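Local coordinates for NURA (Sulfolobus solfataricus, PDB 2YGK), which processes the ends of broken DNA as a manganese-dependent nuclease, probably acting with the HerA helicase to resect the 5' strand during double-strand break repair, at residues G63-R67 with I68-Y72; V293-G297 with Y298-L302. All coordinates share one frame; numbering follows the deposited sequence.

Contact 1 of 2, residues G63-R67 with I68-Y72; sequences GRPMR and IGIVY
Gly63-Pro65 runs nearly antiparallel to Ile70-Tyr72, at an angle of 160°, and four backbone hydrogen bonds close this tight hairpin. Arg64 and Val71 form the hydrogen-bonded pair, with Arg64 N 3.0 Å from Val71 O and Val71 N 3.2 Å from Arg64 O. At the turn, Met66 N binds Gly69 O at 2.9 Å, while the return bond from Gly69 N to Met66 O is weak. Arg67 and Ile68 fill the two corner positions with backbone angles close to those of a type I turn.

The side chains divide between two faces. On one, the ethyl tip of Ile70 reaches back over Pro65, bringing CD1 to 3.7 Å from Pro65 CA. The CG2 branch, anti to the backbone N, leans instead over Gly63, whose backbone carries no side chain to fend it off. Gly63 CA also makes a CA-H···O contact with Val71 O at 3.3 Å. On the other face, the selenomethionine Met66 bends at chi3 (73°), and its SE crosses Val71 at a slant, 4.0 Å from CG2. The second face packs on helix 313-330, through Ile320 and Val323; Ile70 and Tyr72 pack on helix 104-123, where Gln105 NE2 bonds to Gly63 O. At the corner, Ile68 O accepts a hydrogen bond from Tyr214 OH of the second subunit.

Much of the polar backbone thus pairs within the hairpin and with strand 85-98 (Ile70 with Phe98, Tyr72 with Gly96), leaving mainly apolar groups for the helices and a turn carbonyl for the dimer partner.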
loop_
_atom_site.group_PDB
_atom_site.type_symbol
_atom_site.label_atom_id
_atom_site.label_comp_id
_atom_site.label_asym_id
_atom_site.label_seq_id
_atom_site.Cartn_x
_atom_site.Cartn_y
_atom_site.Cartn_z
ATOM N N GLY A 63 -5.065 -2.148 9.508
ATOM C CA GLY A 63 -6.294 -1.381 9.540
ATOM C C GLY A 63 -7.173 -1.774 8.391
ATOM O O GLY A 63 -6.697 -1.880 7.271
ATOM N N ARG A 64 -8.443 -2.024 8.675
ATOM C CA ARG A 64 -9.384 -2.439 7.649
ATOM C C ARG A 64 -10.490 -1.393 7.465
ATOM O O ARG A 64 -11.211 -1.077 8.414
ATOM C CB ARG A 64 -9.980 -3.810 7.961
ATOM C CG ARG A 64 -10.650 -4.400 6.741
ATOM C CD ARG A 64 -11.322 -5.743 6.962
ATOM N NE ARG A 64 -12.237 -6.044 5.843
ATOM C CZ ARG A 64 -13.549 -6.318 5.939
ATOM N NH1 ARG A 64 -14.181 -6.367 7.111
ATOM N NH2 ARG A 64 -14.250 -6.565 4.835
ATOM N N PRO A 65 -10.607 -0.842 6.244
ATOM C CA PRO A 65 -11.661 0.125 5.904
ATOM C C PRO A 65 -13.035 -0.465 6.117
ATOM O O PRO A 65 -13.350 -1.490 5.546
ATOM C CB PRO A 65 -11.435 0.383 4.411
ATOM C CG PRO A 65 -9.960 0.117 4.219
ATOM C CD PRO A 65 -9.607 -0.973 5.168
HETATM N N MSE A 66 -13.823 0.152 6.966
HETATM C CA MSE A 66 -15.152 -0.323 7.223
HETATM C C MSE A 66 -16.104 0.848 7.356
HETATM O O MSE A 66 -15.691 2.007 7.264
HETATM C CB MSE A 66 -15.154 -1.202 8.464
HETATM C CG MSE A 66 -14.811 -2.639 8.129
HETATM SE SE MSE A 66 -14.403 -3.666 9.701
HETATM C CE MSE A 66 -16.167 -3.874 10.496
ATOM N N ARG A 67 -17.381 0.545 7.537
ATOM C CA ARG A 67 -18.372 1.586 7.620
ATOM C C ARG A 67 -18.179 2.438 8.875
ATOM O O ARG A 67 -18.155 3.649 8.778
ATOM C CB ARG A 67 -19.773 1.001 7.518
ATOM C CG ARG A 67 -20.083 0.470 6.133
ATOM C CD ARG A 67 -21.538 0.176 5.977
ATOM N NE ARG A 67 -21.997 -0.891 6.859
ATOM C CZ ARG A 67 -22.263 -2.146 6.489
ATOM N NH1 ARG A 67 -22.114 -2.557 5.224
ATOM N NH2 ARG A 67 -22.685 -3.010 7.409
ATOM N N ILE A 68 -18.000 1.819 10.035
ATOM C CA ILE A 68 -17.746 2.571 11.271
ATOM C C ILE A 68 -16.449 3.403 11.205
ATOM O O ILE A 68 -16.273 4.344 11.967
ATOM C CB ILE A 68 -17.711 1.634 12.493
ATOM C CG1 ILE A 68 -18.025 2.377 13.789
ATOM C CG2 ILE A 68 -16.358 0.937 12.627
ATOM C CD1 ILE A 68 -19.469 2.752 13.966
ATOM N N GLY A 69 -15.552 3.040 10.284
ATOM C CA GLY A 69 -14.329 3.768 10.012
ATOM C C GLY A 69 -13.226 2.766 9.751
ATOM O O GLY A 69 -13.513 1.637 9.392
ATOM N N ILE A 70 -11.971 3.179 9.978
ATOM C CA ILE A 70 -10.810 2.318 9.836
ATOM C C ILE A 70 -10.526 1.630 11.156
ATOM O O ILE A 70 -9.991 2.242 12.085
ATOM C CB ILE A 70 -9.543 3.095 9.428
ATOM C CG1 ILE A 70 -9.832 4.092 8.307
ATOM C CG2 ILE A 70 -8.447 2.117 9.005
ATOM C CD1 ILE A 70 -10.475 3.452 7.109
ATOM N N VAL A 71 -10.861 0.352 11.239
ATOM C CA VAL A 71 -10.648 -0.414 12.454
ATOM C C VAL A 71 -9.225 -0.920 12.465
ATOM O O VAL A 71 -8.871 -1.695 11.606
ATOM C CB VAL A 71 -11.581 -1.621 12.531
ATOM C CG1 VAL A 71 -11.277 -2.456 13.785
ATOM C CG2 VAL A 71 -13.067 -1.164 12.517
ATOM N N TYR A 72 -8.422 -0.490 13.441
ATOM C CA TYR A 72 -7.012 -0.830 13.462
ATOM C C TYR A 72 -6.560 -1.475 14.755
ATOM O O TYR A 72 -7.206 -1.394 15.789
ATOM C CB TYR A 72 -6.165 0.409 13.254
ATOM C CG TYR A 72 -6.208 1.338 14.435
ATOM C CD1 TYR A 72 -7.182 2.331 14.532
ATOM C CD2 TYR A 72 -5.307 1.204 15.470
ATOM C CE1 TYR A 72 -7.225 3.188 15.623
ATOM C CE2 TYR A 72 -5.340 2.044 16.552
ATOM C CZ TYR A 72 -6.303 3.043 16.632
ATOM O OH TYR A 72 -6.324 3.887 17.739
#

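Contact 2 of 2, residues V293-G297 with Y298-L302; sequences VSIKG and YPFPL
Val293 and Pro301 meet at the apolar centre, their side chains crossing at about a right angle with Val293 CG2 4.0 Å from Pro301 CD. The same methyl lies more loosely against Pro299 CB. Farther out, Ile295 and Phe300 run side by side, pointing the same way, and Ile295 CD1 comes within 3.9 Å of Phe300 CD1. Within 298-302, the Tyr298 ring, swung anti to its own nitrogen (chi1 -168°), takes the CD of the next residue, Pro299, over one face, offset toward the rim.

The backbone forms a beta hairpin with a two-residue loop. Its type I' turn, from Ile295 to Tyr298, has Lys296 and Gly297 at the corners, and reciprocal bonds join the flanking residues: Ile295 N to Tyr298 O at 2.9 Å and Tyr298 N to Ile295 O at 3.0 Å. Next to it, Phe300 N gives a short bond of 2.7 Å to Val293 O, lying in the carbonyl plane. This ties the first turn of helix 300-309, whose N-cap position is Pro299, to Val293, just ahead of strand 294-295. Ser294 OG bonds to Leu290 O, near the end of helix 280-291.

The hairpin therefore links helices 280-291 and 300-309. Pro299 packs on strand 129-133, Val293 and Pro301 on strand 54-65, and Phe300 on strand 85-98, while Tyr298 touches the manganese ligand Asp133 and makes a cation-pi contact with Lys202.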
loop_
_atom_site.group_PDB
_atom_site.type_symbol
_atom_site.label_atom_id
_atom_site.label_comp_id
_atom_site.label_asym_id
_atom_site.label_seq_id
_atom_site.Cartn_x
_atom_site.Cartn_y
_atom_site.Cartn_z
ATOM N N VAL A 293 23.437 -14.944 18.667
ATOM C CA VAL A 293 22.003 -14.990 18.915
ATOM C C VAL A 293 21.238 -15.067 17.597
ATOM O O VAL A 293 20.039 -14.785 17.557
ATOM C CB VAL A 293 21.549 -13.766 19.703
ATOM C CG1 VAL A 293 22.366 -13.671 20.979
ATOM C CG2 VAL A 293 21.708 -12.506 18.862
ATOM N N SER A 294 21.941 -15.469 16.543
ATOM C CA SER A 294 21.431 -15.479 15.196
ATOM C C SER A 294 21.152 -16.881 14.756
ATOM O O SER A 294 21.839 -17.835 15.137
ATOM C CB SER A 294 22.443 -14.888 14.223
ATOM O OG SER A 294 22.513 -13.481 14.368
ATOM N N ILE A 295 20.127 -16.999 13.937
ATOM C CA ILE A 295 19.822 -18.226 13.234
ATOM C C ILE A 295 19.758 -17.944 11.762
ATOM O O ILE A 295 19.127 -16.951 11.343
ATOM C CB ILE A 295 18.520 -18.807 13.741
ATOM C CG1 ILE A 295 18.844 -19.541 15.026
ATOM C CG2 ILE A 295 17.912 -19.787 12.736
ATOM C CD1 ILE A 295 17.648 -19.703 15.867
ATOM N N LYS A 296 20.416 -18.805 10.986
ATOM C CA LYS A 296 20.451 -18.669 9.526
ATOM C C LYS A 296 20.679 -17.238 9.094
ATOM O O LYS A 296 20.011 -16.771 8.193
ATOM C CB LYS A 296 19.167 -19.181 8.871
ATOM C CG LYS A 296 19.148 -20.718 8.676
ATOM C CD LYS A 296 17.702 -21.258 8.630
ATOM C CE LYS A 296 17.698 -22.778 8.572
ATOM N NZ LYS A 296 18.409 -23.254 7.361
ATOM N N GLY A 297 21.618 -16.552 9.750
ATOM C CA GLY A 297 22.089 -15.277 9.283
ATOM C C GLY A 297 21.355 -14.098 9.860
ATOM O O GLY A 297 21.742 -12.975 9.553
ATOM N N TYR A 298 20.344 -14.323 10.720
ATOM C CA TYR A 298 19.548 -13.230 11.291
ATOM C C TYR A 298 19.287 -13.351 12.802
ATOM O O TYR A 298 18.977 -14.440 13.301
ATOM C CB TYR A 298 18.197 -13.186 10.574
ATOM C CG TYR A 298 17.357 -11.961 10.840
ATOM C CD1 TYR A 298 17.635 -10.779 10.204
ATOM C CD2 TYR A 298 16.295 -11.992 11.748
ATOM C CE1 TYR A 298 16.854 -9.627 10.433
ATOM C CE2 TYR A 298 15.518 -10.864 11.995
ATOM C CZ TYR A 298 15.805 -9.675 11.325
ATOM O OH TYR A 298 15.036 -8.530 11.504
ATOM N N PRO A 299 19.306 -12.209 13.521
ATOM C CA PRO A 299 19.226 -12.296 14.999
ATOM C C PRO A 299 17.890 -12.804 15.459
ATOM O O PRO A 299 16.883 -12.194 15.150
ATOM C CB PRO A 299 19.478 -10.848 15.486
ATOM C CG PRO A 299 20.080 -10.166 14.313
ATOM C CD PRO A 299 19.438 -10.809 13.083
ATOM N N PHE A 300 17.894 -13.918 16.201
ATOM C CA PHE A 300 16.670 -14.525 16.642
ATOM C C PHE A 300 15.795 -13.592 17.464
ATOM O O PHE A 300 14.591 -13.605 17.286
ATOM C CB PHE A 300 16.886 -15.837 17.396
ATOM C CG PHE A 300 15.597 -16.565 17.649
ATOM C CD1 PHE A 300 14.845 -17.024 16.592
ATOM C CD2 PHE A 300 15.080 -16.688 18.918
ATOM C CE1 PHE A 300 13.645 -17.636 16.795
ATOM C CE2 PHE A 300 13.881 -17.332 19.140
ATOM C CZ PHE A 300 13.158 -17.798 18.081
ATOM N N PRO A 301 16.376 -12.790 18.375
ATOM C CA PRO A 301 15.559 -11.862 19.138
ATOM C C PRO A 301 14.615 -11.010 18.284
ATOM O O PRO A 301 13.461 -10.801 18.648
ATOM C CB PRO A 301 16.624 -11.000 19.816
ATOM C CG PRO A 301 17.655 -11.995 20.180
ATOM C CD PRO A 301 17.740 -12.860 18.940
ATOM N N LEU A 302 15.097 -10.521 17.150
ATOM C CA LEU A 302 14.225 -9.811 16.252
ATOM C C LEU A 302 13.197 -10.741 15.618
ATOM O O LEU A 302 12.006 -10.469 15.643
ATOM C CB LEU A 302 15.033 -9.151 15.156
ATOM C CG LEU A 302 15.584 -7.806 15.571
ATOM C CD1 LEU A 302 16.382 -7.207 14.431
ATOM C CD2 LEU A 302 14.441 -6.890 15.948
#

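Contacts 1 and 2 are both tight hairpins, yet their centres lie 35 Å apart and their nearest atoms about 20 Å apart. What relates them is the main sheet of this RNase H-clan domain. Contact 1 closes the far end of strand 54-65, whereas contact 2 packs near its beginning, and the manganese ligand Asp58 sits on the same strand between them. Strand 85-98 is likewise shared, touched by residues 298-302 near its start and by 68-72 near its finish. Their settings differ: the Tyr298 side chain lies about 8 Å from the bound manganese ion, while contact 1 is remote from the metal and its turn meets the second subunit.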